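Local coordinates for pyruvate kinase (PDB 4DRS) that catalyses the last step of glycolysis, transferring the phosphoryl group of phosphoenolpyruvate to ADP to give pyruvate and ATP, at the interface of chains A and B. Residues are numbered along the deposited sequence; one frame, centred on the assembly and turned at random. Chains: chain A/B, Pyruvate kinase.

Contact 1: the interface of chains A and B. Residues chain A 294, 330, 332; chain B 341, 343.
B:Thr341 places its short side chain against two charged groups of chain A, the carboxylate of A:Glu332 and the guanidinium of A:Arg294. The branch begins at CB, which lies 3.4 Å from A:Glu332 OE1 and 3.5 Å from A:Arg294 NH2. At the hydroxyl branch, OG1 gives a weak hydrogen bond to the carboxylate oxygen A:Glu332 OE1 at 3.2 Å. It points there because chi1 of 52° sets OG1 between the backbone N and the carbonyl carbon. The other branch, the methyl CG2, meets A:Arg294 NH2 at 3.3 Å. This methyl lies in the plane of the guanidinium, at its edge and not over a face. It also lies 3.4 Å from A:Glu332 OE1. A:Glu332 comes from the opposite direction with its chain extended beyond CG. Within chain A, its OE2 forms a long salt bridge with A:Arg294 NH1 at 3.6 Å. This pairing may help to keep both groups at the threonine. To one side, B:Ala343 and A:Met330 border the patch, with little surface hidden on either. A:Arg294 directly follows strand 289-293, and A:Met330 lies just beyond strand 324-327. B:Thr341 immediately precedes helix 342-354. The start of that helix therefore faces A:Arg294 and A:Met330 in loops and A:Glu332 at the start of the 3-10 helix 332-335, all in the barrel domain of the neighbour.

Contact 2: the interface of chains A and B. Residues chain A 339, 345, 381; chain B 303-304.
A:Met345 and B:Pro303 form the apolar centre of this patch. The methionine methyl CE lies 3.6 Å from B:Pro303 CB. It also reaches the following peptide, 3.5 Å from the backbone N of B:Glu304 and 3.7 Å from its CA. The sulfur SD is set slightly further back, 3.8 Å from the carbonyl O of B:Pro303. The methionine chain leaves its helix and turns at chi3 (101°). That turn lays the methyl over the junction of the proline and the glutamate. Chain A hides 68 Å² of B:Pro303. A second group also meets its ring. In the model, the ring carbon CG lies over the centre of one face of the A:Arg339 guanidinium, 3.3 Å from CZ. The arginine side chain runs roughly perpendicular to that of the proline. A:Arg339 is poorly ordered, so this stretch of the contact is tentative. On the other flank, A:Val381 CG2 meets B:Glu304 CB at 4.0 Å. These two side chains run antiparallel, one alongside the other. Further along, the B:Glu304 chain bends and carries its carboxylate to the polar rim. The arginine guanidinium marks the rim at the opposite end. The patch seats the short 3-10 helix 303-305 of one subunit against helices 342-354 and 371-386 of the other. It probably helps to hold two barrel domains together in the pyruvate kinase tetramer.

Contact 1: the interface of chains A and B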
ATOM      1  N   ARG A 294       6.735  36.484   4.861  1.00 61.26           N
ATOM      2  CA  ARG A 294       6.061  37.060   6.031  1.00 64.83           C
ATOM      3  C   ARG A 294       4.922  38.021   5.659  1.00 64.96           C
ATOM      4  O   ARG A 294       3.764  37.784   6.019  1.00 65.62           O
ATOM      5  CB  ARG A 294       7.096  37.740   6.941  1.00 67.12           C
ATOM      6  CG  ARG A 294       6.754  37.735   8.425  1.00 70.75           C
ATOM      7  CD  ARG A 294       7.964  37.352   9.276  1.00 72.96           C
ATOM      8  NE  ARG A 294       7.664  37.345  10.713  1.00 74.33           N
ATOM      9  CZ  ARG A 294       8.423  36.780  11.651  1.00 72.97           C
ATOM     10  NH1 ARG A 294       9.546  36.152  11.330  1.00 72.51           N
ATOM     11  NH2 ARG A 294       8.052  36.841  12.920  1.00 74.03           N
ATOM     12  N   MET A 330      14.045  32.847   8.814  1.00 90.69           N
ATOM     13  CA  MET A 330      14.096  31.693   9.710  1.00 92.36           C
ATOM     14  C   MET A 330      15.125  31.795  10.842  1.00 90.77           C
ATOM     15  O   MET A 330      14.931  31.200  11.902  1.00 91.39           O
ATOM     16  CB  MET A 330      14.304  30.402   8.912  1.00 92.26           C
ATOM     17  CG  MET A 330      13.103  29.992   8.072  1.00 98.67           C
ATOM     18  SD  MET A 330      12.913  30.962   6.566  1.00105.14           S
ATOM     19  CE  MET A 330      14.074  30.104   5.504  1.00101.94           C
ATOM     20  N   GLU A 332      16.341  34.553  12.785  1.00 93.45           N
ATOM     21  CA  GLU A 332      16.321  35.878  13.429  1.00 95.89           C
ATOM     22  C   GLU A 332      17.446  36.078  14.441  1.00 95.53           C
ATOM     23  O   GLU A 332      18.150  37.085  14.397  1.00 97.63           O
ATOM     24  CB  GLU A 332      14.978  36.122  14.125  1.00 99.81           C
ATOM     25  CG  GLU A 332      13.825  36.473  13.199  1.00102.05           C
ATOM     26  CD  GLU A 332      12.494  36.534  13.925  1.00105.24           C
ATOM     27  OE1 GLU A 332      12.145  35.558  14.621  1.00105.91           O
ATOM     28  OE2 GLU A 332      11.790  37.556  13.792  1.00108.37           O
TER
ATOM     29  N   THR B 341       7.293  34.363  17.449  1.00 78.37           N
ATOM     30  CA  THR B 341       7.527  34.437  16.011  1.00 78.06           C
ATOM     31  C   THR B 341       7.251  33.085  15.362  1.00 75.58           C
ATOM     32  O   THR B 341       7.115  32.073  16.054  1.00 73.09           O
ATOM     33  CB  THR B 341       8.952  34.916  15.672  1.00 80.06           C
ATOM     34  OG1 THR B 341       9.911  34.124  16.389  1.00 80.49           O
ATOM     35  CG2 THR B 341       9.120  36.400  16.025  1.00 78.55           C
ATOM     36  N   ALA B 343       8.880  30.703  13.650  1.00 75.72           N
ATOM     37  CA  ALA B 343       9.736  29.551  13.962  1.00 72.59           C
ATOM     38  C   ALA B 343       9.320  28.820  15.237  1.00 69.56           C
ATOM     39  O   ALA B 343       9.343  27.590  15.296  1.00 68.68           O
ATOM     40  CB  ALA B 343      11.195  29.982  14.047  1.00 75.03           C
TER

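Contact 2: the interface of chains A and B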
ATOM      1  N   ARG A 339      25.237  31.628  16.849  1.00100.55           N
ATOM      2  CA  ARG A 339      24.487  30.460  16.404  1.00 97.42           C
ATOM      3  C   ARG A 339      23.003  30.598  16.776  1.00 93.29           C
ATOM      4  O   ARG A 339      22.665  31.349  17.699  1.00 92.95           O
ATOM      5  CB  ARG A 339      25.101  29.193  17.005  1.00101.51           C
ATOM      6  CG  ARG A 339      25.369  28.090  15.989  1.00100.99           C
ATOM      7  CD  ARG A 339      26.231  26.987  16.579  1.00104.59           C
ATOM      8  NE  ARG A 339      25.586  26.343  17.722  1.00105.01           N
ATOM      9  CZ  ARG A 339      26.211  25.564  18.601  1.00107.43           C
ATOM     10  NH1 ARG A 339      27.508  25.313  18.479  1.00111.15           N
ATOM     11  NH2 ARG A 339      25.531  25.025  19.604  1.00107.52           N
ATOM     12  N   MET A 345      16.290  26.282  13.648  1.00 58.88           N
ATOM     13  CA  MET A 345      16.859  25.172  12.894  1.00 55.96           C
ATOM     14  C   MET A 345      15.779  24.177  12.477  1.00 53.03           C
ATOM     15  O   MET A 345      15.761  23.728  11.331  1.00 51.33           O
ATOM     16  CB  MET A 345      17.961  24.472  13.692  1.00 57.75           C
ATOM     17  CG  MET A 345      19.180  25.343  13.963  1.00 59.49           C
ATOM     18  SD  MET A 345      20.437  24.506  14.950  1.00 62.76           S
ATOM     19  CE  MET A 345      21.596  24.033  13.677  1.00 61.40           C
ATOM     20  N   VAL A 381      21.840  22.032   8.220  1.00 44.13           N
ATOM     21  CA  VAL A 381      20.470  21.654   8.576  1.00 42.95           C
ATOM     22  C   VAL A 381      19.736  21.039   7.386  1.00 42.03           C
ATOM     23  O   VAL A 381      19.136  19.969   7.518  1.00 41.41           O
ATOM     24  CB  VAL A 381      19.663  22.844   9.137  1.00 42.72           C
ATOM     25  CG1 VAL A 381      18.184  22.488   9.261  1.00 42.47           C
ATOM     26  CG2 VAL A 381      20.217  23.269  10.487  1.00 43.12           C
TER
ATOM     27  N   PRO B 303      24.844  20.877  16.165  1.00 61.74           N
ATOM     28  CA  PRO B 303      23.508  21.428  16.416  1.00 60.68           C
ATOM     29  C   PRO B 303      22.495  21.030  15.346  1.00 59.18           C
ATOM     30  O   PRO B 303      21.315  20.842  15.655  1.00 59.61           O
ATOM     31  CB  PRO B 303      23.739  22.942  16.391  1.00 62.39           C
ATOM     32  CG  PRO B 303      25.184  23.110  16.704  1.00 65.03           C
ATOM     33  CD  PRO B 303      25.865  21.936  16.073  1.00 63.28           C
ATOM     34  N   GLU B 304      22.964  20.889  14.106  1.00 57.91           N
ATOM     35  CA  GLU B 304      22.119  20.463  12.990  1.00 56.07           C
ATOM     36  C   GLU B 304      21.550  19.053  13.162  1.00 53.76           C
ATOM     37  O   GLU B 304      20.580  18.691  12.500  1.00 52.32           O
ATOM     38  CB  GLU B 304      22.869  20.578  11.653  1.00 57.48           C
ATOM     39  CG  GLU B 304      23.983  19.558  11.441  1.00 59.04           C
ATOM     40  CD  GLU B 304      25.376  20.137  11.632  1.00 60.45           C
ATOM     41  OE1 GLU B 304      25.537  21.094  12.430  1.00 61.36           O
ATOM     42  OE2 GLU B 304      26.314  19.628  10.979  1.00 59.09           O
TER

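The C-alpha centres of contact 1 and contact 2 lie about 15 Å apart on the same A-B interface. Both use helix 342-354 and the loop before it. Chain B supplies this segment in contact 1, and chain A supplies it in contact 2. Two-fold symmetry gives each contact a twin, so the segment of either chain takes part in both kinds. Contact 1 is mainly polar and lies where segments follow strands 289-293 and 324-327; contact 2 is mainly apolar and packs the 3-10 helix 303-305 against two helices and a loop. Together they could couple one subunit's position to its neighbour's barrel in this allosteric enzyme.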